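Local coordinates for protein Bd3460 (Bdellovibrio bacteriovorus, PDB 5CEC) that binds the predatory endopeptidase Bd3459 as an ankyrin-repeat immunity protein, probably shielding the predator from its own enzyme during cell invasion, at residues 62-65 and 66-70; 75-78 and 79-82; 95-99 and 100-104; 111-114 and 115-118. All coordinates share one frame; numbering follows the deposited sequence.

Contact 1: 62-65 and 66-70; sequences TGMT and PLMNA
Thr65 O is gripped twice by Asn69, once from the backbone and once from the side chain. Asn69 N reaches it at 3.1 Å in a nearly straight bond, which closes the first turn of helix 66-72, while Asn69 ND2 comes from above the carbonyl plane at 3.0 Å. Asparagine suits this place because its short amide can fold back on its own helix and still offer an N-H. The hydroxyl oxygen of Thr65 is a second acceptor. Set between the backbone N and the carbonyl carbon (chi1 60°), OG1 takes Met68 N at 3.1 Å. A weak return bond of 3.6 Å from Thr65 N to Met68 SD completes a capping box, with a thioether in the place usually taken by a carboxylate or amide. Pro66, with no N-H needing a partner, fits the first turn. Beyond its sulfur, Met68 CE lies 3.5 Å from Gly63 O. Met64, bent at chi2 and chi3, lays CE on Met68 CB at 3.7 Å, the two side chains crossing at a slant. Thr-Pro-Leu belongs to the ankyrin consensus TPLH, with Met68 in the histidine place; its chemistry fixes where the helix begins while satisfying buried polar groups through local bonds.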
# COMPACT_ATOMS: atom_id res chain seq x y z
N THR B 62 -0.48 -4.00 -26.14
CA THR B 62 -0.63 -5.25 -25.38
C THR B 62 -2.11 -5.59 -25.06
O THR B 62 -2.38 -6.49 -24.29
CB THR B 62 0.19 -5.25 -24.06
OG1 THR B 62 -0.46 -4.47 -23.04
CG2 THR B 62 1.61 -4.75 -24.27
N GLY B 63 -3.03 -4.86 -25.70
CA GLY B 63 -4.49 -5.08 -25.60
C GLY B 63 -5.19 -4.37 -24.48
O GLY B 63 -6.34 -4.67 -24.19
N MET B 64 -4.50 -3.44 -23.82
CA MET B 64 -5.08 -2.73 -22.67
C MET B 64 -6.00 -1.60 -23.10
O MET B 64 -5.73 -0.88 -24.07
CB MET B 64 -3.97 -2.15 -21.78
CG MET B 64 -3.01 -3.18 -21.22
SD MET B 64 -3.76 -4.26 -20.00
CE MET B 64 -3.90 -3.16 -18.59
N THR B 65 -7.02 -1.42 -22.30
CA THR B 65 -7.93 -0.28 -22.36
C THR B 65 -7.77 0.59 -21.12
O THR B 65 -7.20 0.15 -20.11
CB THR B 65 -9.38 -0.76 -22.34
OG1 THR B 65 -9.61 -1.49 -21.13
CG2 THR B 65 -9.69 -1.62 -23.56
N PRO B 66 -8.32 1.81 -21.16
CA PRO B 66 -8.39 2.62 -19.94
C PRO B 66 -9.03 1.89 -18.77
O PRO B 66 -8.56 2.02 -17.62
CB PRO B 66 -9.27 3.81 -20.37
CG PRO B 66 -8.98 3.94 -21.83
CD PRO B 66 -8.77 2.56 -22.35
N LEU B 67 -10.13 1.19 -19.02
CA LEU B 67 -10.82 0.51 -17.94
C LEU B 67 -9.93 -0.55 -17.28
O LEU B 67 -9.95 -0.70 -16.05
CB LEU B 67 -12.12 -0.12 -18.45
CG LEU B 67 -12.99 -0.75 -17.37
CD1 LEU B 67 -13.54 0.28 -16.42
CD2 LEU B 67 -14.09 -1.59 -17.97
N MET B 68 -9.21 -1.32 -18.09
CA MET B 68 -8.29 -2.32 -17.53
C MET B 68 -7.23 -1.67 -16.66
O MET B 68 -6.91 -2.20 -15.59
CB MET B 68 -7.61 -3.13 -18.62
CG MET B 68 -8.51 -4.09 -19.37
SD MET B 68 -7.61 -4.62 -20.84
CE MET B 68 -8.96 -5.11 -21.88
N ASN B 69 -6.67 -0.57 -17.13
CA ASN B 69 -5.70 0.17 -16.35
C ASN B 69 -6.27 0.66 -15.02
O ASN B 69 -5.62 0.51 -13.99
CB ASN B 69 -5.18 1.34 -17.17
CG ASN B 69 -4.05 0.96 -18.09
OD1 ASN B 69 -2.92 0.84 -17.65
ND2 ASN B 69 -4.35 0.77 -19.37
N ALA B 70 -7.47 1.24 -15.04
CA ALA B 70 -8.09 1.74 -13.82
C ALA B 70 -8.38 0.59 -12.85
O ALA B 70 -8.22 0.74 -11.64
CB ALA B 70 -9.37 2.47 -14.14

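Contact 2: 75-78 and 79-82; sequences NLDI and VKFL. With SO4 (sulfate ion), chain H.
Helix 76-84 is the second, outer helix of its ankyrin repeat, and its first turns hold both this contact and a sulfate ion. The sulfate, probably from the crystallisation liquor, sits at the N-terminal end: Leu76 N gives a hydrogen bond to O2 at 2.9 Å and Asp77 N one to O3, also at 2.9 Å. N-H groups of the first turn, which have no helical carbonyl before them, and the positive end of the helix dipole probably favour an anion here; Lys154 of the Bd3459 chain binds the same ion. Asn75, at the N-cap position, turns its amide away from the helix, ND2 going to Ala37 O and OD1 to Lys154 of Bd3459. Its backbone O instead accepts from Val79 N at 2.9 Å. One residue on, Lys80 N bonds to Leu76 O at 2.8 Å. The extended lysine stem passes obliquely by Leu76, Lys80 CE lying 4.1 Å from Leu76 CG; it covers the leucine beside Glu114 of helix 109-117, while the ammonium lies at the surface. On the buried flank, Ile78 and Leu82 point the same way, with Ile78 CG2 4.0 Å from Leu82 CD1. The arrangement is that of the ankyrin helix-turn-helix, whose second helix packs on the first, here Ile78 and Val79 on Ala70 and Leu82 on Pro66, and on the second helices of neighbouring repeats.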
# COMPACT_ATOMS: atom_id res chain seq x y z
N ASN B 75 -8.52 1.78 -8.91
CA ASN B 75 -8.92 3.17 -8.95
C ASN B 75 -10.43 3.23 -9.17
O ASN B 75 -10.91 3.37 -10.29
CB ASN B 75 -8.11 3.91 -9.99
CG ASN B 75 -6.62 3.85 -9.68
OD1 ASN B 75 -6.22 4.03 -8.52
ND2 ASN B 75 -5.80 3.64 -10.69
N LEU B 76 -11.16 3.13 -8.07
CA LEU B 76 -12.60 3.04 -8.10
C LEU B 76 -13.31 4.26 -8.69
O LEU B 76 -14.21 4.11 -9.53
CB LEU B 76 -13.13 2.76 -6.70
CG LEU B 76 -14.62 2.56 -6.56
CD1 LEU B 76 -15.13 1.42 -7.42
CD2 LEU B 76 -14.91 2.30 -5.09
N ASP B 77 -12.90 5.46 -8.30
CA ASP B 77 -13.50 6.67 -8.88
C ASP B 77 -13.30 6.72 -10.39
O ASP B 77 -14.21 7.09 -11.13
CB ASP B 77 -12.96 7.94 -8.21
CG ASP B 77 -13.59 8.19 -6.84
OD1 ASP B 77 -14.45 7.39 -6.42
OD2 ASP B 77 -13.23 9.18 -6.18
N ILE B 78 -12.13 6.33 -10.87
CA ILE B 78 -11.87 6.33 -12.31
C ILE B 78 -12.71 5.24 -12.99
O ILE B 78 -13.31 5.49 -14.04
CB ILE B 78 -10.38 6.19 -12.63
CG1 ILE B 78 -9.61 7.41 -12.12
CG2 ILE B 78 -10.18 5.98 -14.12
CD1 ILE B 78 -8.10 7.28 -12.21
N VAL B 79 -12.82 4.07 -12.39
CA VAL B 79 -13.69 3.02 -12.94
C VAL B 79 -15.12 3.54 -13.03
O VAL B 79 -15.76 3.36 -14.04
CB VAL B 79 -13.61 1.73 -12.11
CG1 VAL B 79 -14.71 0.74 -12.45
CG2 VAL B 79 -12.26 1.09 -12.34
N LYS B 80 -15.61 4.19 -11.97
CA LYS B 80 -16.98 4.69 -11.99
C LYS B 80 -17.19 5.71 -13.11
O LYS B 80 -18.22 5.70 -13.80
CB LYS B 80 -17.35 5.31 -10.64
CG LYS B 80 -17.56 4.32 -9.52
CD LYS B 80 -17.86 5.05 -8.20
CE LYS B 80 -18.37 4.12 -7.12
NZ LYS B 80 -18.87 4.89 -5.93
N PHE B 81 -16.21 6.60 -13.29
CA PHE B 81 -16.25 7.59 -14.36
C PHE B 81 -16.31 6.93 -15.74
O PHE B 81 -17.14 7.27 -16.59
CB PHE B 81 -15.04 8.55 -14.27
CG PHE B 81 -14.93 9.48 -15.44
CD1 PHE B 81 -15.83 10.53 -15.59
CD2 PHE B 81 -13.95 9.29 -16.42
CE1 PHE B 81 -15.74 11.38 -16.68
CE2 PHE B 81 -13.86 10.15 -17.52
CZ PHE B 81 -14.75 11.20 -17.64
N LEU B 82 -15.48 5.92 -15.96
CA LEU B 82 -15.49 5.21 -17.23
C LEU B 82 -16.78 4.40 -17.45
O LEU B 82 -17.30 4.36 -18.57
CB LEU B 82 -14.29 4.29 -17.34
CG LEU B 82 -12.95 5.03 -17.42
CD1 LEU B 82 -11.77 4.06 -17.31
CD2 LEU B 82 -12.80 5.91 -18.65
S SO4 H . -10.42 5.27 -5.17
O1 SO4 H . -11.54 5.12 -4.19
O2 SO4 H . -9.90 3.94 -5.59
O3 SO4 H . -10.90 6.00 -6.34
O4 SO4 H . -9.37 6.07 -4.47

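Contact 3: 95-99 and 100-104; sequences GGETA and LAFAV
Hydrogen bonds accepted by Thr98 and Ala99 set the start of helix 99-105. Thr98 O accepts from Phe102 N at 2.9 Å, the first ordinary helical bond, and Ala103 N follows with one to Ala99 O at 2.9 Å. The side chain of Thr98 adds a weaker cap: its chi1 of 67° brings OG1 round to face Ala101 N, and the bond is straight but long at 3.4 Å. Threonine suits the N-cap because its hydroxyl lies one carbon from the backbone, close enough to meet an amide of the first turn.

The aromatic contact is made by Glu97, whose chain runs extended beyond CG and crosses the Phe102 side chain at about a right angle. Its OE1 stands 3.8 Å above the ring plane, over the centre, with the carboxylate plane turned 64° from that of the ring. An oxygen over a ring face is not in itself an attractive arrangement for an anion, so other bonds probably hold it there: OE1 is hydrogen-bonded to Ser393 of the Bd3459 chain, and OE2 to Ala127 N.

Apolar packing completes the joint. Glu97 CB rests on Ala101 CB and on Phe102 CE2, each at 3.8 Å. The small methyl of Ala101 lets the glutamate stem lie close to the helix, while the Phe102 ring also touches Met64, Met68 and Arg392 of the Bd3459 chain. A buried carboxylate with one oxygen bonded to its own chain and the other to Bd3459 thus ties the residue before the N-cap to the partner enzyme, and those bonds probably offset the cost of placing it over the ring.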
# COMPACT_ATOMS: atom_id res chain seq x y z
N GLY B 95 -3.11 -11.19 -22.21
CA GLY B 95 -3.23 -12.26 -21.24
C GLY B 95 -4.63 -12.83 -21.12
O GLY B 95 -4.88 -13.67 -20.27
N GLY B 96 -5.55 -12.38 -21.97
CA GLY B 96 -6.93 -12.88 -21.96
C GLY B 96 -7.82 -12.33 -20.88
O GLY B 96 -8.91 -12.87 -20.67
N GLU B 97 -7.38 -11.26 -20.22
CA GLU B 97 -8.07 -10.73 -19.06
C GLU B 97 -8.94 -9.54 -19.35
O GLU B 97 -8.53 -8.58 -20.00
CB GLU B 97 -7.06 -10.39 -17.97
CG GLU B 97 -6.43 -11.63 -17.36
CD GLU B 97 -5.52 -11.35 -16.18
OE1 GLU B 97 -4.79 -10.34 -16.22
OE2 GLU B 97 -5.53 -12.16 -15.22
N THR B 98 -10.17 -9.60 -18.84
CA THR B 98 -11.05 -8.44 -18.84
C THR B 98 -10.70 -7.55 -17.63
O THR B 98 -9.90 -7.94 -16.73
CB THR B 98 -12.52 -8.81 -18.70
OG1 THR B 98 -12.72 -9.38 -17.41
CG2 THR B 98 -12.96 -9.80 -19.80
N ALA B 99 -11.25 -6.34 -17.62
CA ALA B 99 -11.08 -5.45 -16.48
C ALA B 99 -11.41 -6.10 -15.14
O ALA B 99 -10.70 -5.88 -14.16
CB ALA B 99 -11.91 -4.16 -16.63
N LEU B 100 -12.47 -6.91 -15.11
CA LEU B 100 -12.84 -7.58 -13.87
C LEU B 100 -11.75 -8.55 -13.44
O LEU B 100 -11.43 -8.65 -12.24
CB LEU B 100 -14.19 -8.28 -14.02
CG LEU B 100 -14.65 -9.07 -12.80
CD1 LEU B 100 -14.70 -8.23 -11.51
CD2 LEU B 100 -16.03 -9.68 -13.06
N ALA B 101 -11.18 -9.29 -14.39
CA ALA B 101 -10.03 -10.13 -14.05
C ALA B 101 -8.85 -9.33 -13.54
O ALA B 101 -8.25 -9.75 -12.56
CB ALA B 101 -9.62 -10.98 -15.23
N PHE B 102 -8.55 -8.20 -14.14
CA PHE B 102 -7.49 -7.33 -13.61
C PHE B 102 -7.77 -6.91 -12.17
O PHE B 102 -6.86 -6.93 -11.34
CB PHE B 102 -7.30 -6.09 -14.48
CG PHE B 102 -6.41 -6.31 -15.64
CD1 PHE B 102 -5.04 -6.30 -15.46
CD2 PHE B 102 -6.90 -6.55 -16.94
CE1 PHE B 102 -4.18 -6.53 -16.50
CE2 PHE B 102 -6.00 -6.73 -18.00
CZ PHE B 102 -4.65 -6.72 -17.76
N ALA B 103 -9.01 -6.57 -11.87
CA ALA B 103 -9.36 -6.11 -10.53
C ALA B 103 -9.16 -7.24 -9.53
O ALA B 103 -8.50 -7.07 -8.51
CB ALA B 103 -10.78 -5.61 -10.49
N VAL B 104 -9.77 -8.40 -9.79
CA VAL B 104 -9.67 -9.52 -8.85
C VAL B 104 -8.23 -9.92 -8.65
O VAL B 104 -7.76 -10.08 -7.50
CB VAL B 104 -10.55 -10.69 -9.33
CG1 VAL B 104 -10.22 -11.97 -8.59
CG2 VAL B 104 -12.01 -10.28 -9.13

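Contact 4: 111-114 and 115-118; sequences VAEE and LIKA
Glu114 meets Lys117 across one helical turn at the surface side of helix 109-117, next to helix 76-84. Its CB lies beside Leu115 N and meets Leu76 CD1; CG is anti to the backbone N (chi1 -174°), and the chain then bends at chi2. The bend brings OE1 over toward the Lys117 side chain, 4.0 Å from Lys117 NZ, beyond a salt bridge but near enough for opposite charges to attract weakly, while OE2 packs on Lys80 CG. The lysine comes from one turn further on, Lys117 CG passing 3.4 Å from Glu113 O before the chain bends at chi3. Such long, charged residues suit a partly exposed surface. Glu113 instead gives both carboxylate oxygens to hydroxyls of helix 143-152, OE1 to Ser148 and OE2 to Thr145, and its OE2 also stands 4.1 Å from Ile116 CD1. Inside, Val111 and Leu115 run side by side, Val111 CG1 3.8 Å from Leu115 CD1, branched side chains that fill the interior without polar groups. Among the backbone bonds, the last, Ala118 N to Glu114 O at 3.0 Å, is more bent (136°), where the helix gives way to loop. The helix lies between its counterparts 76-84, which Val111 and Glu114 touch, and 143-152, met by Glu113 and Ile116, and it packs on its partner 99-105 through Val111, Ala112 and Ile116.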
# COMPACT_ATOMS: atom_id res chain seq x y z
N VAL B 111 -13.24 -2.49 -6.62
CA VAL B 111 -13.44 -2.34 -8.05
C VAL B 111 -14.19 -3.55 -8.60
O VAL B 111 -15.12 -3.43 -9.41
CB VAL B 111 -12.12 -2.11 -8.79
CG1 VAL B 111 -12.33 -2.21 -10.29
CG2 VAL B 111 -11.52 -0.75 -8.44
N ALA B 112 -13.78 -4.73 -8.16
CA ALA B 112 -14.42 -5.96 -8.65
C ALA B 112 -15.93 -5.89 -8.33
O ALA B 112 -16.77 -6.21 -9.20
CB ALA B 112 -13.81 -7.20 -8.01
N GLU B 113 -16.28 -5.50 -7.10
CA GLU B 113 -17.69 -5.38 -6.74
C GLU B 113 -18.43 -4.41 -7.62
O GLU B 113 -19.55 -4.70 -8.04
CB GLU B 113 -17.89 -5.03 -5.27
CG GLU B 113 -17.50 -6.16 -4.33
CD GLU B 113 -18.41 -7.34 -4.48
OE1 GLU B 113 -19.59 -7.24 -4.10
OE2 GLU B 113 -17.96 -8.34 -5.07
N GLU B 114 -17.80 -3.27 -7.90
CA GLU B 114 -18.38 -2.26 -8.77
C GLU B 114 -18.64 -2.84 -10.14
O GLU B 114 -19.69 -2.60 -10.72
CB GLU B 114 -17.46 -1.04 -8.85
CG GLU B 114 -18.03 0.15 -9.61
CD GLU B 114 -19.14 0.90 -8.89
OE1 GLU B 114 -19.31 0.75 -7.66
OE2 GLU B 114 -19.86 1.65 -9.59
N LEU B 115 -17.66 -3.54 -10.70
CA LEU B 115 -17.77 -4.10 -12.05
C LEU B 115 -18.84 -5.17 -12.13
O LEU B 115 -19.65 -5.20 -13.08
CB LEU B 115 -16.42 -4.63 -12.55
CG LEU B 115 -15.41 -3.54 -12.89
CD1 LEU B 115 -14.05 -4.17 -13.07
CD2 LEU B 115 -15.77 -2.76 -14.14
N ILE B 116 -18.92 -6.02 -11.11
CA ILE B 116 -19.97 -7.06 -11.09
C ILE B 116 -21.39 -6.42 -11.02
O ILE B 116 -22.27 -6.83 -11.76
CB ILE B 116 -19.73 -8.05 -9.92
CG1 ILE B 116 -18.43 -8.84 -10.16
CG2 ILE B 116 -20.90 -9.02 -9.75
CD1 ILE B 116 -17.93 -9.61 -8.97
N LYS B 117 -21.58 -5.42 -10.16
CA LYS B 117 -22.83 -4.68 -10.10
C LYS B 117 -23.18 -3.96 -11.39
O LYS B 117 -24.35 -3.74 -11.69
CB LYS B 117 -22.82 -3.66 -8.94
CG LYS B 117 -22.86 -4.33 -7.58
CD LYS B 117 -22.82 -3.37 -6.39
CE LYS B 117 -21.80 -2.26 -6.53
NZ LYS B 117 -21.52 -1.59 -5.23
N ALA B 118 -22.15 -3.59 -12.16
CA ALA B 118 -22.31 -2.97 -13.46
C ALA B 118 -22.51 -3.95 -14.62
O ALA B 118 -22.64 -3.51 -15.77
CB ALA B 118 -21.13 -2.06 -13.76

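The four contacts come in series along the chain and cover two successive ankyrin repeats. Contacts 1 and 3 are the equivalent starts of inner helices 66-72 and 99-105. Their centres are about 9 Å apart, and they touch where Met64 and Met68 meet Phe102. Contacts 2 and 4 lie on outer helices 76-84 and 109-117, where Leu76 and Lys80 meet Glu114 and Val79 meets Val111. The centres of contacts 2 and 4 are about 11 Å apart. Within each helix pair the inner and outer contacts also pack, with about 13 Å between the centres of contacts 1 and 2 and about 12 Å between those of contacts 3 and 4. The repeated pairs thus form a continuous stack, which presents residues of contacts 1, 2 and 3 to Bd3459.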